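Local coordinates for putative cytoplasmic protein (PDB 2Q02) that is of unknown function but binds zinc in a xylose isomerase-like TIM barrel and may act as an isomerase, at residues Leu19-Glu22 and Ala23-Leu27; Ala154-Leu157 and Ile158-Ala161; Ser249-Ala252 and Ser253-Glu256. All blocks are in the same frame, centred on the assembly; numbering follows the deposited sequence.

Contact 1. Residues Leu19-Glu22 and Ala23-Leu27; sequences LSIE and AFFRL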
loop_
_atom_site.group_PDB
_atom_site.type_symbol
_atom_site.label_atom_id
_atom_site.label_comp_id
_atom_site.label_asym_id
_atom_site.label_seq_id
_atom_site.Cartn_x
_atom_site.Cartn_y
_atom_site.Cartn_z
ATOM N N LEU A 19 -7.937 -13.446 10.685
ATOM C CA LEU A 19 -7.921 -14.619 9.801
ATOM C C LEU A 19 -6.522 -15.152 9.535
ATOM O O LEU A 19 -5.593 -14.377 9.240
ATOM C CB LEU A 19 -8.545 -14.268 8.446
ATOM C CG LEU A 19 -10.030 -13.918 8.485
ATOM C CD1 LEU A 19 -10.515 -13.542 7.089
ATOM C CD2 LEU A 19 -10.835 -15.088 9.066
ATOM N N SER A 20 -6.385 -16.477 9.591
ATOM C CA SER A 20 -5.157 -17.119 9.161
ATOM C C SER A 20 -4.955 -16.840 7.680
ATOM O O SER A 20 -5.880 -16.424 6.986
ATOM C CB SER A 20 -5.223 -18.626 9.361
ATOM O OG SER A 20 -5.916 -19.232 8.283
ATOM N N ILE A 21 -3.754 -17.102 7.189
ATOM C CA ILE A 21 -3.454 -16.850 5.787
ATOM C C ILE A 21 -4.350 -17.658 4.843
ATOM O O ILE A 21 -4.782 -17.114 3.835
ATOM C CB ILE A 21 -1.961 -17.086 5.466
ATOM C CG1 ILE A 21 -1.103 -16.035 6.192
ATOM C CG2 ILE A 21 -1.727 -17.039 3.956
ATOM C CD1 ILE A 21 0.390 -16.152 5.976
ATOM N N GLU A 22 -4.631 -18.930 5.154
ATOM C CA GLU A 22 -5.523 -19.733 4.284
ATOM C C GLU A 22 -6.975 -19.248 4.324
ATOM O O GLU A 22 -7.636 -19.227 3.285
ATOM C CB GLU A 22 -5.488 -21.247 4.558
ATOM C CG GLU A 22 -6.460 -22.009 3.630
ATOM C CD GLU A 22 -6.183 -23.501 3.515
ATOM O OE1 GLU A 22 -5.537 -24.055 4.428
ATOM O OE2 GLU A 22 -6.624 -24.132 2.517
ATOM N N ALA A 23 -7.457 -18.879 5.512
ATOM C CA ALA A 23 -8.791 -18.303 5.659
ATOM C C ALA A 23 -8.909 -16.983 4.890
ATOM O O ALA A 23 -9.928 -16.694 4.276
ATOM C CB ALA A 23 -9.114 -18.089 7.143
ATOM N N PHE A 24 -7.848 -16.188 4.933
ATOM C CA PHE A 24 -7.818 -14.908 4.237
ATOM C C PHE A 24 -7.828 -15.120 2.718
ATOM O O PHE A 24 -8.628 -14.516 2.005
ATOM C CB PHE A 24 -6.614 -14.075 4.693
ATOM C CG PHE A 24 -6.337 -12.894 3.830
ATOM C CD1 PHE A 24 -7.304 -11.934 3.627
ATOM C CD2 PHE A 24 -5.100 -12.734 3.221
ATOM C CE1 PHE A 24 -7.059 -10.839 2.826
ATOM C CE2 PHE A 24 -4.838 -11.625 2.418
ATOM C CZ PHE A 24 -5.829 -10.685 2.214
ATOM N N PHE A 25 -6.960 -16.008 2.241
ATOM C CA PHE A 25 -6.866 -16.330 0.812
ATOM C C PHE A 25 -8.166 -16.929 0.289
ATOM O O PHE A 25 -8.593 -16.608 -0.821
ATOM C CB PHE A 25 -5.714 -17.328 0.540
ATOM C CG PHE A 25 -4.312 -16.717 0.549
ATOM C CD1 PHE A 25 -4.049 -15.458 1.090
ATOM C CD2 PHE A 25 -3.243 -17.437 0.030
ATOM C CE1 PHE A 25 -2.770 -14.937 1.088
ATOM C CE2 PHE A 25 -1.960 -16.902 0.029
ATOM C CZ PHE A 25 -1.732 -15.659 0.561
ATOM N N ARG A 26 -8.778 -17.800 1.091
ATOM C CA ARG A 26 -10.022 -18.483 0.712
ATOM C C ARG A 26 -11.160 -17.459 0.549
ATOM O O ARG A 26 -11.973 -17.566 -0.367
ATOM C CB ARG A 26 -10.382 -19.589 1.733
ATOM C CG ARG A 26 -11.632 -20.401 1.371
ATOM C CD ARG A 26 -11.851 -21.602 2.293
ATOM N NE ARG A 26 -11.782 -21.220 3.706
ATOM C CZ ARG A 26 -11.090 -21.854 4.661
ATOM N NH1 ARG A 26 -10.401 -22.971 4.409
ATOM N NH2 ARG A 26 -11.110 -21.370 5.904
ATOM N N LEU A 27 -11.188 -16.455 1.422
ATOM C CA LEU A 27 -12.178 -15.370 1.353
ATOM C C LEU A 27 -12.024 -14.559 0.064
ATOM O O LEU A 27 -13.011 -14.318 -0.648
ATOM C CB LEU A 27 -12.043 -14.469 2.591
ATOM C CG LEU A 27 -12.979 -13.284 2.787
ATOM C CD1 LEU A 27 -13.057 -12.982 4.265
ATOM C CD2 LEU A 27 -12.510 -12.073 2.003
#

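Contact 2. Residues Ala154-Leu157 and Ile158-Ala161; sequences AQQL and IREA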
loop_
_atom_site.group_PDB
_atom_site.type_symbol
_atom_site.label_atom_id
_atom_site.label_comp_id
_atom_site.label_asym_id
_atom_site.label_seq_id
_atom_site.Cartn_x
_atom_site.Cartn_y
_atom_site.Cartn_z
ATOM N N ALA A 154 8.522 12.680 -4.452
ATOM C CA ALA A 154 9.012 11.306 -4.409
ATOM C C ALA A 154 9.373 10.787 -5.812
ATOM O O ALA A 154 10.385 10.116 -5.983
ATOM C CB ALA A 154 7.982 10.391 -3.751
ATOM N N GLN A 155 8.530 11.084 -6.800
ATOM C CA GLN A 155 8.802 10.686 -8.180
ATOM C C GLN A 155 10.073 11.370 -8.712
ATOM O O GLN A 155 10.856 10.778 -9.448
ATOM C CB GLN A 155 7.606 10.998 -9.096
ATOM C CG GLN A 155 6.411 10.119 -8.859
ATOM C CD GLN A 155 5.251 10.381 -9.829
ATOM O OE1 GLN A 155 5.043 11.506 -10.317
ATOM N NE2 GLN A 155 4.491 9.322 -10.119
ATOM N N GLN A 156 10.282 12.613 -8.303
ATOM C CA GLN A 156 11.463 13.360 -8.724
ATOM C C GLN A 156 12.747 12.741 -8.176
ATOM O O GLN A 156 13.747 12.614 -8.895
ATOM C CB GLN A 156 11.360 14.814 -8.275
ATOM C CG GLN A 156 12.303 15.718 -9.017
ATOM C CD GLN A 156 12.407 17.085 -8.387
ATOM O OE1 GLN A 156 11.450 17.881 -8.407
ATOM N NE2 GLN A 156 13.572 17.370 -7.815
ATOM N N LEU A 157 12.711 12.378 -6.903
ATOM C CA LEU A 157 13.868 11.797 -6.231
ATOM C C LEU A 157 14.246 10.454 -6.856
ATOM O O LEU A 157 15.428 10.174 -7.060
ATOM C CB LEU A 157 13.574 11.643 -4.726
ATOM C CG LEU A 157 13.361 12.962 -3.945
ATOM C CD1 LEU A 157 13.266 12.675 -2.490
ATOM C CD2 LEU A 157 14.472 14.020 -4.187
ATOM N N ILE A 158 13.230 9.645 -7.160
ATOM C CA ILE A 158 13.414 8.360 -7.848
ATOM C C ILE A 158 14.140 8.551 -9.198
ATOM O O ILE A 158 15.093 7.817 -9.518
ATOM C CB ILE A 158 12.048 7.608 -7.993
ATOM C CG1 ILE A 158 11.653 7.027 -6.625
ATOM C CG2 ILE A 158 12.083 6.487 -9.027
ATOM C CD1 ILE A 158 10.230 6.536 -6.519
ATOM N N ARG A 159 13.709 9.554 -9.962
ATOM C CA ARG A 159 14.369 9.887 -11.226
ATOM C C ARG A 159 15.811 10.313 -11.031
ATOM O O ARG A 159 16.685 9.920 -11.794
ATOM C CB ARG A 159 13.638 10.998 -11.977
ATOM C CG ARG A 159 12.249 10.642 -12.462
ATOM C CD ARG A 159 11.784 11.597 -13.527
ATOM N NE ARG A 159 11.641 12.976 -13.031
ATOM C CZ ARG A 159 10.555 13.479 -12.433
ATOM N NH1 ARG A 159 9.488 12.724 -12.212
ATOM N NH2 ARG A 159 10.542 14.749 -12.047
ATOM N N GLU A 160 16.068 11.122 -10.018
ATOM C CA GLU A 160 17.423 11.578 -9.748
ATOM C C GLU A 160 18.338 10.417 -9.345
ATOM O O GLU A 160 19.521 10.390 -9.692
ATOM C CB GLU A 160 17.348 12.599 -8.631
ATOM C CG GLU A 160 18.597 13.346 -8.366
ATOM C CD GLU A 160 18.386 14.287 -7.223
ATOM O OE1 GLU A 160 17.321 14.969 -7.200
ATOM O OE2 GLU A 160 19.282 14.331 -6.353
ATOM N N ALA A 161 17.755 9.453 -8.635
ATOM C CA ALA A 161 18.424 8.213 -8.259
ATOM C C ALA A 161 18.657 7.240 -9.432
ATOM O O ALA A 161 19.441 6.287 -9.306
ATOM C CB ALA A 161 17.624 7.513 -7.164
HETATM O O HOH W 1 6.355 13.470 -11.305
#

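Contact 3. Residues Ser249-Ala252 and Ser253-Glu256; sequences SQLA and SWSE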
loop_
_atom_site.group_PDB
_atom_site.type_symbol
_atom_site.label_atom_id
_atom_site.label_comp_id
_atom_site.label_asym_id
_atom_site.label_seq_id
_atom_site.Cartn_x
_atom_site.Cartn_y
_atom_site.Cartn_z
ATOM N N SER A 249 -8.985 -0.407 14.365
ATOM C CA SER A 249 -9.216 -1.515 15.296
ATOM C C SER A 249 -10.656 -2.014 15.218
ATOM O O SER A 249 -10.963 -3.103 15.690
ATOM C CB SER A 249 -8.896 -1.090 16.733
ATOM O OG SER A 249 -9.800 -0.099 17.191
ATOM N N GLN A 250 -11.549 -1.204 14.646
ATOM C CA GLN A 250 -12.934 -1.645 14.385
ATOM C C GLN A 250 -12.943 -2.908 13.494
ATOM O O GLN A 250 -13.884 -3.692 13.526
ATOM C CB GLN A 250 -13.738 -0.560 13.646
ATOM C CG GLN A 250 -14.182 0.695 14.436
ATOM C CD GLN A 250 -14.864 1.732 13.501
ATOM O OE1 GLN A 250 -15.902 1.449 12.871
ATOM N NE2 GLN A 250 -14.255 2.916 13.384
ATOM N N LEU A 251 -11.904 -3.070 12.678
ATOM C CA LEU A 251 -11.778 -4.227 11.792
ATOM C C LEU A 251 -11.790 -5.561 12.533
ATOM O O LEU A 251 -12.411 -6.521 12.058
ATOM C CB LEU A 251 -10.487 -4.151 10.972
ATOM C CG LEU A 251 -10.395 -3.038 9.930
ATOM C CD1 LEU A 251 -8.953 -2.922 9.451
ATOM C CD2 LEU A 251 -11.314 -3.278 8.749
ATOM N N ALA A 252 -11.096 -5.626 13.670
ATOM C CA ALA A 252 -10.999 -6.867 14.457
ATOM C C ALA A 252 -12.348 -7.453 14.859
ATOM O O ALA A 252 -12.449 -8.642 15.102
ATOM C CB ALA A 252 -10.157 -6.641 15.704
ATOM N N SER A 253 -13.377 -6.615 14.935
ATOM C CA SER A 253 -14.717 -7.057 15.329
ATOM C C SER A 253 -15.572 -7.610 14.169
ATOM O O SER A 253 -16.719 -8.027 14.383
ATOM C CB SER A 253 -15.461 -5.896 16.008
ATOM O OG SER A 253 -15.630 -4.794 15.119
ATOM N N TRP A 254 -15.014 -7.609 12.958
ATOM C CA TRP A 254 -15.730 -8.033 11.737
ATOM C C TRP A 254 -15.664 -9.551 11.488
ATOM O O TRP A 254 -14.575 -10.134 11.464
ATOM C CB TRP A 254 -15.120 -7.338 10.505
ATOM C CG TRP A 254 -15.285 -5.834 10.428
ATOM C CD1 TRP A 254 -15.774 -5.004 11.384
ATOM C CD2 TRP A 254 -14.935 -5.003 9.319
ATOM N NE1 TRP A 254 -15.767 -3.705 10.937
ATOM C CE2 TRP A 254 -15.255 -3.679 9.671
ATOM C CE3 TRP A 254 -14.387 -5.252 8.054
ATOM C CZ2 TRP A 254 -15.045 -2.606 8.811
ATOM C CZ3 TRP A 254 -14.170 -4.185 7.202
ATOM C CH2 TRP A 254 -14.502 -2.877 7.583
ATOM N N SER A 255 -16.817 -10.179 11.258
ATOM C CA SER A 255 -16.840 -11.567 10.781
ATOM C C SER A 255 -16.395 -11.653 9.311
ATOM O O SER A 255 -16.266 -10.629 8.625
ATOM C CB SER A 255 -18.235 -12.160 10.937
ATOM O OG SER A 255 -19.133 -11.581 10.012
ATOM N N GLU A 256 -16.154 -12.875 8.834
ATOM C CA GLU A 256 -15.761 -13.098 7.444
ATOM C C GLU A 256 -16.836 -12.620 6.472
ATOM O O GLU A 256 -16.529 -12.219 5.339
ATOM C CB GLU A 256 -15.507 -14.577 7.171
ATOM C CG GLU A 256 -14.200 -15.119 7.706
ATOM C CD GLU A 256 -13.883 -16.499 7.138
ATOM O OE1 GLU A 256 -14.207 -16.727 5.956
ATOM O OE2 GLU A 256 -13.320 -17.355 7.865
#

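Contact 1. Residues Leu19-Glu22 and Ala23-Leu27
The backbone N of F24 donates to S20 O at 2.9 Å, the first i-to-i+4 bond of helix 21-30. One residue earlier the amide of A23 turns to the S20 side chain. With OG set between its own backbone N and carbonyl carbon (chi1 82°), S20 folds that oxygen back over the first turn, where it accepts from A23 N at 3.2 Å in an almost straight bond, the N-H...O angle being 171°. S20 thereby serves as the N-cap, and A23 CB packs against its OG.

Behind the cap, L19 lays its branches along the helix: CD2 meets A23 CB at 4.0 Å, while CD1 reaches two turns on to L27 CD1 at 3.8 Å, the two leucine side chains crossing at about a right angle. I21 and F25 run side by side in the same direction, and the methyl CG2 of I21 sits over one face of the F25 ring, 3.7 Å from its centroid, a CH-pi contact. On the outer side, E22 OE2 and R26 NH1 stay 4.4 Å apart, with the oxygen well off the guanidinium plane, so only charge attraction is left between them; E22 OE2 is hydrogen-bonded to Y63 OH instead.

F24 and F25 pack on V36 of strand 35-39, whereas L19 and L27 face helix 256-271. The whole is a serine-capped helix start in the first beta-alpha-beta unit of a TIM barrel.

Contact 2. Residues Ala154-Leu157 and Ile158-Ala161
R159 curls back over the preceding turn and lays one face of its guanidinium over the backbone of Q155 and Q156, with CZ 3.8 Å from Q156 CA. The bend is at chi3 (-64°), which takes the chain off its extended course and returns the head group toward the start of the helix. There NH2 comes to 3.6 Å from Q156 CG, and NH1 lies 4.0 Å from Q155 CB. The Q156 chain is extended and crosses the arginine at a slant, its amide plane turned 42° from the guanidinium plane, so the two flat groups do not stack.

Q155 takes a different course. Its CG stands opposite the carbonyl carbon (chi1 -71°) and the rest of the chain is extended, carrying the amide back toward the start of the helix. NE2 donates to the carbonyl oxygen of D189, while OE1 accepts from a water at 2.6 Å. The same water lies at the edge of the R159 guanidinium, in its plane, and accepts only weakly from NH1. Both ends of this buried amide are therefore satisfied, and its rotation is fixed by partners on two sides.

I158 holds its CG1 branch close to the backbone, 3.4 Å from A154 O. That carbonyl receives the I158 amide at 3.1 Å, and the next three amides repeat the i-to-i+4 pattern to A161.

Helix 151-161 belongs to the beta-alpha-beta unit of strands 135-138 and 166-170. A154, Q155 and I158 rest on V167 of strand 166-170, L157, E160 and A161 lean against helix 115-130, and R159 stands on the exposed side.

Contact 3. Residues Ser249-Ala252 and Ser253-Glu256
W254 and L251 form the tight part of a short 3-10 turn in the loop that follows the last barrel strand, 242-244, of this TIM barrel and leads into helix 256-271. The methyl CD2 of L251 sits over one face of the indole, above the six-membered ring and 3.5 Å from its centroid, a CH-pi contact in which CZ3 and CH2 are its nearest ring atoms. A chi1 of -66° puts W254 CG beside the backbone N, so that the ring swings back across the turn, and the two side chains cross at a slant. The backbone bond of the turn joins the same two residues: W254 N donates to L251 O at 3.0 Å, an i-to-i+3 bond.

The outer side is looser. A252 and S253 are exposed, and the Q250 side chain keeps away from 253-256, touching I216 instead. This side is held in part by the Q250 carbonyl, which accepts twice from S253: from the backbone N at 3.3 Å, well out of the carbonyl plane, and from the hydroxyl.

Beyond the turn, S255 caps helix 256-271 by accepting from E258 N, and E256 forms a salt bridge with R30. W254 also rests against I259 and Q262 of that helix, so the turn is tied to the helix that it precedes. The shortest of the polar bonds belongs to the S253 side chain, where OG donates to Q250 O at 2.6 Å.

Contacts 1 and 2 lie on an outer helix of the barrel and are partly buried, whereas contact 3 is a surface turn ahead of the final helix. Contact 1 marks a helix start, with a serine cap, aromatic groups on the barrel strand and leucines on helix 256-271; contact 2, within helix 151-161, pairs its buried aliphatic side with glutamine, arginine and a water on the other. Contacts 1 and 3 are neighbours, centres about 14 Å apart: L19, just before helix 21-30, packs on E256, and L27 CD1, 3.7 Å from E256 O, links the first barrel helix to the last. Contact 2 lies across the chain's centre, about 37 Å from contact 1, centre to centre.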